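Local coordinates for coat protein (Tobacco streak virus, PDB 4Y6X) that forms the viral capsid by self-assembly, probably an icosahedral T=3 shell, and binds RNA, with a likely part in genome packaging and translation initiation, at residues T62-A73 with R139-S150. Sequence-based numbering, arbitrary orientation.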
ATOM      1  N   THR A  62      11.711 -11.529   6.293  1.00 36.07           N
ATOM      2  CA  THR A  62      11.095 -12.077   5.091  1.00 31.72           C
ATOM      3  C   THR A  62      12.151 -12.536   4.084  1.00 27.02           C
ATOM      4  O   THR A  62      13.046 -11.798   3.787  1.00 31.58           O
ATOM      5  CB  THR A  62      10.193 -11.030   4.432  1.00 35.44           C
ATOM      6  OG1 THR A  62       9.188 -10.635   5.374  1.00 34.63           O
ATOM      7  CG2 THR A  62       9.498 -11.630   3.168  1.00 35.50           C
ATOM      8  N   LYS A  63      12.012 -13.724   3.547  1.00 25.04           N
ATOM      9  CA  LYS A  63      12.802 -14.151   2.411  1.00 28.61           C
ATOM     10  C   LYS A  63      11.994 -13.930   1.101  1.00 26.39           C
ATOM     11  O   LYS A  63      10.797 -14.124   1.072  1.00 26.88           O
ATOM     12  CB  LYS A  63      13.157 -15.608   2.567  1.00 35.28           C
ATOM     13  CG  LYS A  63      14.107 -15.878   3.730  1.00 44.65           C
ATOM     14  CD  LYS A  63      14.320 -17.380   3.920  1.00 56.55           C
ATOM     15  CE  LYS A  63      14.950 -17.730   5.260  1.00 69.36           C
ATOM     16  NZ  LYS A  63      13.906 -17.988   6.313  1.00 74.16           N
ATOM     17  N   PHE A  64      12.687 -13.570   0.027  1.00 25.38           N
ATOM     18  CA  PHE A  64      12.120 -13.183  -1.251  1.00 24.90           C
ATOM     19  C   PHE A  64      12.518 -14.191  -2.304  1.00 25.28           C
ATOM     20  O   PHE A  64      13.692 -14.494  -2.441  1.00 24.86           O
ATOM     21  CB  PHE A  64      12.652 -11.835  -1.633  1.00 24.84           C
ATOM     22  CG  PHE A  64      12.183 -10.763  -0.775  1.00 28.49           C
ATOM     23  CD1 PHE A  64      12.851 -10.444   0.392  1.00 30.39           C
ATOM     24  CD2 PHE A  64      11.020 -10.081  -1.088  1.00 28.37           C
ATOM     25  CE1 PHE A  64      12.400  -9.411   1.213  1.00 33.95           C
ATOM     26  CE2 PHE A  64      10.541  -9.071  -0.258  1.00 30.42           C
ATOM     27  CZ  PHE A  64      11.226  -8.732   0.886  1.00 35.66           C
ATOM     28  N   TYR A  65      11.542 -14.739  -3.011  1.00 23.24           N
ATOM     29  CA  TYR A  65      11.803 -15.749  -4.016  1.00 24.46           C
ATOM     30  C   TYR A  65      11.625 -15.329  -5.474  1.00 25.74           C
ATOM     31  O   TYR A  65      12.403 -15.735  -6.306  1.00 27.65           O
ATOM     32  CB  TYR A  65      10.938 -16.940  -3.758  1.00 24.11           C
ATOM     33  CG  TYR A  65      11.304 -17.568  -2.423  1.00 29.81           C
ATOM     34  CD1 TYR A  65      12.377 -18.486  -2.316  1.00 33.97           C
ATOM     35  CD2 TYR A  65      10.660 -17.198  -1.274  1.00 27.44           C
ATOM     36  CE1 TYR A  65      12.716 -19.069  -1.062  1.00 33.70           C
ATOM     37  CE2 TYR A  65      10.964 -17.757  -0.042  1.00 32.61           C
ATOM     38  CZ  TYR A  65      11.988 -18.701   0.062  1.00 35.93           C
ATOM     39  OH  TYR A  65      12.261 -19.232   1.276  1.00 34.23           O
ATOM     40  N   ARG A  66      10.642 -14.498  -5.788  1.00 24.29           N
ATOM     41  CA  ARG A  66      10.388 -14.115  -7.197  1.00 25.80           C
ATOM     42  C   ARG A  66       9.851 -12.718  -7.216  1.00 23.40           C
ATOM     43  O   ARG A  66       9.053 -12.342  -6.348  1.00 24.11           O
ATOM     44  CB  ARG A  66       9.317 -15.016  -7.812  1.00 28.34           C
ATOM     45  CG  ARG A  66       9.683 -16.467  -7.826  1.00 35.46           C
ATOM     46  CD  ARG A  66       8.607 -17.380  -8.399  1.00 36.21           C
ATOM     47  NE  ARG A  66       8.375 -17.168  -9.814  1.00 36.14           N
ATOM     48  CZ  ARG A  66       7.435 -17.825 -10.510  1.00 40.20           C
ATOM     49  NH1 ARG A  66       6.628 -18.706  -9.900  1.00 41.59           N
ATOM     50  NH2 ARG A  66       7.247 -17.571 -11.800  1.00 37.97           N
ATOM     51  N   LEU A  67      10.233 -11.963  -8.200  1.00 22.40           N
ATOM     52  CA  LEU A  67       9.585 -10.718  -8.504  1.00 22.32           C
ATOM     53  C   LEU A  67       9.065 -10.817  -9.947  1.00 25.83           C
ATOM     54  O   LEU A  67       9.850 -11.120 -10.870  1.00 23.14           O
ATOM     55  CB  LEU A  67      10.579  -9.611  -8.391  1.00 22.63           C
ATOM     56  CG  LEU A  67      10.081  -8.280  -8.976  1.00 25.02           C
ATOM     57  CD1 LEU A  67       8.950  -7.659  -8.164  1.00 26.55           C
ATOM     58  CD2 LEU A  67      11.243  -7.353  -9.066  1.00 25.35           C
ATOM     59  N   LEU A  68       7.788 -10.563 -10.140  1.00 20.65           N
ATOM     60  CA  LEU A  68       7.147 -10.510 -11.441  1.00 22.62           C
ATOM     61  C   LEU A  68       6.836  -9.104 -11.801  1.00 23.39           C
ATOM     62  O   LEU A  68       6.245  -8.354 -10.975  1.00 23.10           O
ATOM     63  CB  LEU A  68       5.825 -11.230 -11.440  1.00 27.21           C
ATOM     64  CG  LEU A  68       5.799 -12.756 -11.654  1.00 30.99           C
ATOM     65  CD1 LEU A  68       6.910 -13.515 -11.022  1.00 30.78           C
ATOM     66  CD2 LEU A  68       4.442 -13.345 -11.284  1.00 30.99           C
ATOM     67  N   ILE A  69       7.257  -8.693 -12.999  1.00 20.72           N
ATOM     68  CA  ILE A  69       6.860  -7.423 -13.493  1.00 23.46           C
ATOM     69  C   ILE A  69       6.265  -7.529 -14.880  1.00 22.53           C
ATOM     70  O   ILE A  69       6.615  -8.429 -15.685  1.00 23.30           O
ATOM     71  CB  ILE A  69       7.952  -6.404 -13.412  1.00 30.35           C
ATOM     72  CG1 ILE A  69       9.050  -6.718 -14.350  1.00 32.34           C
ATOM     73  CG2 ILE A  69       8.600  -6.278 -12.020  1.00 34.09           C
ATOM     74  CD1 ILE A  69       9.456  -5.441 -15.003  1.00 36.08           C
ATOM     75  N   GLY A  70       5.343  -6.631 -15.166  1.00 17.52           N
ATOM     76  CA  GLY A  70       4.743  -6.560 -16.497  1.00 19.02           C
ATOM     77  C   GLY A  70       4.599  -5.128 -16.862  1.00 17.70           C
ATOM     78  O   GLY A  70       4.352  -4.300 -15.993  1.00 19.51           O
ATOM     79  N   PHE A  71       4.746  -4.819 -18.124  1.00 18.60           N
ATOM     80  CA  PHE A  71       4.641  -3.456 -18.570  1.00 18.40           C
ATOM     81  C   PHE A  71       4.341  -3.361 -20.026  1.00 18.90           C
ATOM     82  O   PHE A  71       4.525  -4.329 -20.788  1.00 19.33           O
ATOM     83  CB  PHE A  71       5.892  -2.667 -18.233  1.00 18.69           C
ATOM     84  CG  PHE A  71       7.108  -3.134 -18.969  1.00 20.14           C
ATOM     85  CD1 PHE A  71       7.903  -4.140 -18.434  1.00 21.32           C
ATOM     86  CD2 PHE A  71       7.476  -2.548 -20.166  1.00 21.26           C
ATOM     87  CE1 PHE A  71       9.038  -4.600 -19.097  1.00 22.32           C
ATOM     88  CE2 PHE A  71       8.609  -3.004 -20.857  1.00 24.39           C
ATOM     89  CZ  PHE A  71       9.373  -4.038 -20.312  1.00 24.63           C
ATOM     90  N   VAL A  72       3.859  -2.191 -20.410  1.00 18.68           N
ATOM     91  CA  VAL A  72       3.757  -1.776 -21.804  1.00 22.12           C
ATOM     92  C   VAL A  72       4.526  -0.478 -21.961  1.00 24.77           C
ATOM     93  O   VAL A  72       4.410   0.418 -21.119  1.00 22.26           O
ATOM     94  CB  VAL A  72       2.282  -1.533 -22.212  1.00 25.68           C
ATOM     95  CG1 VAL A  72       2.192  -1.058 -23.646  1.00 29.33           C
ATOM     96  CG2 VAL A  72       1.530  -2.836 -22.195  1.00 28.34           C
ATOM     97  N   ALA A  73       5.325  -0.340 -23.018  1.00 24.19           N
ATOM     98  CA  ALA A  73       6.082   0.913 -23.248  1.00 22.88           C
ATOM     99  C   ALA A  73       5.636   1.613 -24.558  1.00 27.14           C
ATOM    100  O   ALA A  73       5.138   0.986 -25.489  1.00 25.57           O
ATOM    101  CB  ALA A  73       7.553   0.594 -23.345  1.00 27.44           C
ATOM    102  N   ARG A 139       5.668   6.740 -20.335  1.00 26.89           N
ATOM    103  CA  ARG A 139       6.464   6.126 -21.366  1.00 27.43           C
ATOM    104  C   ARG A 139       6.618   4.619 -21.105  1.00 26.44           C
ATOM    105  O   ARG A 139       6.770   3.866 -22.069  1.00 26.40           O
ATOM    106  CB  ARG A 139       7.846   6.776 -21.506  1.00 24.54           C
ATOM    107  CG  ARG A 139       8.596   6.859 -20.190  1.00 25.26           C
ATOM    108  CD  ARG A 139       9.792   7.779 -20.295  1.00 25.72           C
ATOM    109  NE  ARG A 139      10.442   7.911 -19.007  1.00 27.65           N
ATOM    110  CZ  ARG A 139       9.995   8.679 -18.012  1.00 28.04           C
ATOM    111  NH1 ARG A 139       8.875   9.382 -18.151  1.00 30.70           N
ATOM    112  NH2 ARG A 139      10.664   8.739 -16.895  1.00 27.40           N
ATOM    113  N   VAL A 140       6.586   4.219 -19.849  1.00 23.08           N
ATOM    114  CA  VAL A 140       6.422   2.825 -19.429  1.00 24.43           C
ATOM    115  C   VAL A 140       5.242   2.752 -18.424  1.00 23.39           C
ATOM    116  O   VAL A 140       5.143   3.573 -17.517  1.00 24.74           O
ATOM    117  CB  VAL A 140       7.664   2.336 -18.711  1.00 25.31           C
ATOM    118  CG1 VAL A 140       7.454   0.947 -18.147  1.00 29.65           C
ATOM    119  CG2 VAL A 140       8.853   2.351 -19.639  1.00 25.10           C
ATOM    120  N   GLN A 141       4.299   1.889 -18.662  1.00 22.60           N
ATOM    121  CA  GLN A 141       3.172   1.699 -17.756  1.00 24.34           C
ATOM    122  C   GLN A 141       3.294   0.307 -17.161  1.00 23.17           C
ATOM    123  O   GLN A 141       3.263  -0.682 -17.901  1.00 19.55           O
ATOM    124  CB  GLN A 141       1.832   1.864 -18.486  1.00 26.63           C
ATOM    125  CG  GLN A 141       1.732   3.196 -19.207  1.00 32.00           C
ATOM    126  CD  GLN A 141       0.579   3.196 -20.173  1.00 33.41           C
ATOM    127  OE1 GLN A 141      -0.526   2.798 -19.824  1.00 44.01           O
ATOM    128  NE2 GLN A 141       0.836   3.582 -21.368  1.00 35.76           N
ATOM    129  N   LEU A 142       3.450   0.262 -15.851  1.00 22.34           N
ATOM    130  CA  LEU A 142       3.677  -0.962 -15.114  1.00 22.99           C
ATOM    131  C   LEU A 142       2.401  -1.507 -14.541  1.00 23.72           C
ATOM    132  O   LEU A 142       1.593  -0.787 -14.025  1.00 22.28           O
ATOM    133  CB  LEU A 142       4.605  -0.724 -13.947  1.00 26.10           C
ATOM    134  CG  LEU A 142       6.035  -0.633 -14.422  1.00 30.70           C
ATOM    135  CD1 LEU A 142       6.774   0.325 -13.540  1.00 39.06           C
ATOM    136  CD2 LEU A 142       6.657  -2.022 -14.408  1.00 30.39           C
ATOM    137  N   ALA A 143       2.213  -2.799 -14.670  1.00 21.20           N
ATOM    138  CA  ALA A 143       1.183  -3.509 -13.897  1.00 21.73           C
ATOM    139  C   ALA A 143       1.567  -3.514 -12.451  1.00 25.27           C
ATOM    140  O   ALA A 143       2.704  -3.102 -12.092  1.00 28.78           O
ATOM    141  CB  ALA A 143       1.086  -4.911 -14.396  1.00 23.53           C
ATOM    142  N   GLY A 144       0.688  -3.986 -11.585  1.00 26.79           N
ATOM    143  CA  GLY A 144       1.087  -4.268 -10.186  1.00 27.84           C
ATOM    144  C   GLY A 144       2.362  -5.124 -10.086  1.00 26.44           C
ATOM    145  O   GLY A 144       2.626  -5.956 -10.952  1.00 30.76           O
ATOM    146  N   TYR A 145       3.169  -4.897  -9.065  1.00 26.84           N
ATOM    147  CA  TYR A 145       4.336  -5.728  -8.775  1.00 27.71           C
ATOM    148  C   TYR A 145       3.858  -6.935  -8.018  1.00 27.43           C
ATOM    149  O   TYR A 145       2.979  -6.794  -7.150  1.00 24.40           O
ATOM    150  CB  TYR A 145       5.258  -4.996  -7.857  1.00 29.05           C
ATOM    151  CG  TYR A 145       5.747  -3.664  -8.364  1.00 32.04           C
ATOM    152  CD1 TYR A 145       6.488  -3.573  -9.509  1.00 37.05           C
ATOM    153  CD2 TYR A 145       5.468  -2.506  -7.673  1.00 30.77           C
ATOM    154  CE1 TYR A 145       6.945  -2.354  -9.956  1.00 41.36           C
ATOM    155  CE2 TYR A 145       5.879  -1.283  -8.117  1.00 34.18           C
ATOM    156  CZ  TYR A 145       6.635  -1.210  -9.255  1.00 41.11           C
ATOM    157  OH  TYR A 145       7.092   0.008  -9.669  1.00 41.37           O
ATOM    158  N   TRP A 146       4.359  -8.125  -8.373  1.00 22.57           N
ATOM    159  CA  TRP A 146       3.999  -9.349  -7.640  1.00 21.85           C
ATOM    160  C   TRP A 146       5.298  -9.933  -7.096  1.00 24.03           C
ATOM    161  O   TRP A 146       6.232 -10.051  -7.836  1.00 21.77           O
ATOM    162  CB  TRP A 146       3.327 -10.365  -8.545  1.00 21.68           C
ATOM    163  CG  TRP A 146       1.999  -9.974  -8.861  1.00 23.60           C
ATOM    164  CD1 TRP A 146       1.608  -9.219  -9.910  1.00 25.11           C
ATOM    165  CD2 TRP A 146       0.820 -10.243  -8.103  1.00 22.27           C
ATOM    166  NE1 TRP A 146       0.253  -9.006  -9.866  1.00 25.47           N
ATOM    167  CE2 TRP A 146      -0.262  -9.644  -8.785  1.00 24.87           C
ATOM    168  CE3 TRP A 146       0.560 -10.977  -6.962  1.00 26.95           C
ATOM    169  CZ2 TRP A 146      -1.588  -9.696  -8.319  1.00 25.22           C
ATOM    170  CZ3 TRP A 146      -0.769 -11.044  -6.489  1.00 26.76           C
ATOM    171  CH2 TRP A 146      -1.815 -10.430  -7.189  1.00 28.70           C
ATOM    172  N   ILE A 147       5.327 -10.286  -5.822  1.00 20.74           N
ATOM    173  CA  ILE A 147       6.471 -10.805  -5.159  1.00 22.65           C
ATOM    174  C   ILE A 147       6.077 -12.064  -4.410  1.00 22.12           C
ATOM    175  O   ILE A 147       5.086 -12.065  -3.676  1.00 22.12           O
ATOM    176  CB  ILE A 147       7.015  -9.770  -4.200  1.00 24.84           C
ATOM    177  CG1 ILE A 147       7.167  -8.469  -4.930  1.00 30.32           C
ATOM    178  CG2 ILE A 147       8.359 -10.178  -3.663  1.00 27.76           C
ATOM    179  CD1 ILE A 147       7.439  -7.305  -4.020  1.00 35.24           C
ATOM    180  N   ALA A 148       6.837 -13.124  -4.603  1.00 18.95           N
ATOM    181  CA  ALA A 148       6.655 -14.337  -3.839  1.00 20.54           C
ATOM    182  C   ALA A 148       7.616 -14.260  -2.647  1.00 22.31           C
ATOM    183  O   ALA A 148       8.807 -14.075  -2.836  1.00 22.63           O
ATOM    184  CB  ALA A 148       6.957 -15.539  -4.659  1.00 22.13           C
ATOM    185  N   ILE A 149       7.040 -14.378  -1.438  1.00 20.83           N
ATOM    186  CA  ILE A 149       7.751 -14.284  -0.205  1.00 22.22           C
ATOM    187  C   ILE A 149       7.475 -15.492   0.681  1.00 21.15           C
ATOM    188  O   ILE A 149       6.503 -16.228   0.480  1.00 19.30           O
ATOM    189  CB  ILE A 149       7.393 -13.033   0.550  1.00 21.22           C
ATOM    190  CG1 ILE A 149       5.929 -13.024   0.884  1.00 23.69           C
ATOM    191  CG2 ILE A 149       7.785 -11.805  -0.264  1.00 25.45           C
ATOM    192  CD1 ILE A 149       5.550 -11.964   1.897  1.00 23.03           C
ATOM    193  N   SER A 150       8.298 -15.659   1.684  1.00 22.90           N
ATOM    194  CA  SER A 150       8.021 -16.635   2.755  1.00 25.49           C
ATOM    195  C   SER A 150       6.696 -16.309   3.406  1.00 25.48           C
ATOM    196  O   SER A 150       6.376 -15.130   3.647  1.00 25.71           O
ATOM    197  CB  SER A 150       9.165 -16.671   3.820  1.00 28.98           C
ATOM    198  OG  SER A 150       9.661 -15.386   4.156  1.00 37.45           O
TER
HETATM  199  O   HOH W   1       4.624  -5.164 -12.710  1.00 24.49           O
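A148 faces two residues of the antiparallel neighbour, Y65 and R66, which defines a classic beta bulge. A148 O accepts from Y65 N at 2.8 Å, and A148 N donates to R66 O at 2.9 Å. The methyl group meets R66 CB, beyond which the side chain leads away and NH1 hydrogen-bonds S18 O. S150 ends the pairing with a side chain standing in for a main-chain acceptor: chi1 of 41° sets OG between its own N and carbonyl carbon, where K63 N reaches it at 2.9 Å, while S150 N donates back to K63 O. The Y65 ring brings its edge, CE2, to 3.8 Å from S150 N.

W146 pairs with L68 through two nearly straight bonds; the one from L68 N to W146 O has an N-H...O angle of 178°. L68 CB and W146 CB lie 3.9 Å apart, and the indole leads away from strand 63-73 to meet F161 of the second subunit edge-to-face. On the other side of the sheet, I147 CG2 sits at the F64 ring edge, in its plane, 3.7 Å from CD2.

Direct pairing lapses around G144, where a water accepts from G70 N and lies 2.8 Å from G144 O, which it probably serves as donor; direct pairing resumes with A143 N donating to G70 O, and V72 and Q141 then exchange amide bonds.

These are the two central strands of a four-stranded sheet of the jelly-roll barrel. Strand 25-30 flanks 140-150 and strand 107-117 flanks 63-73, while L67, I69 and L142 pack on strand 125-130 of the opposing sheet.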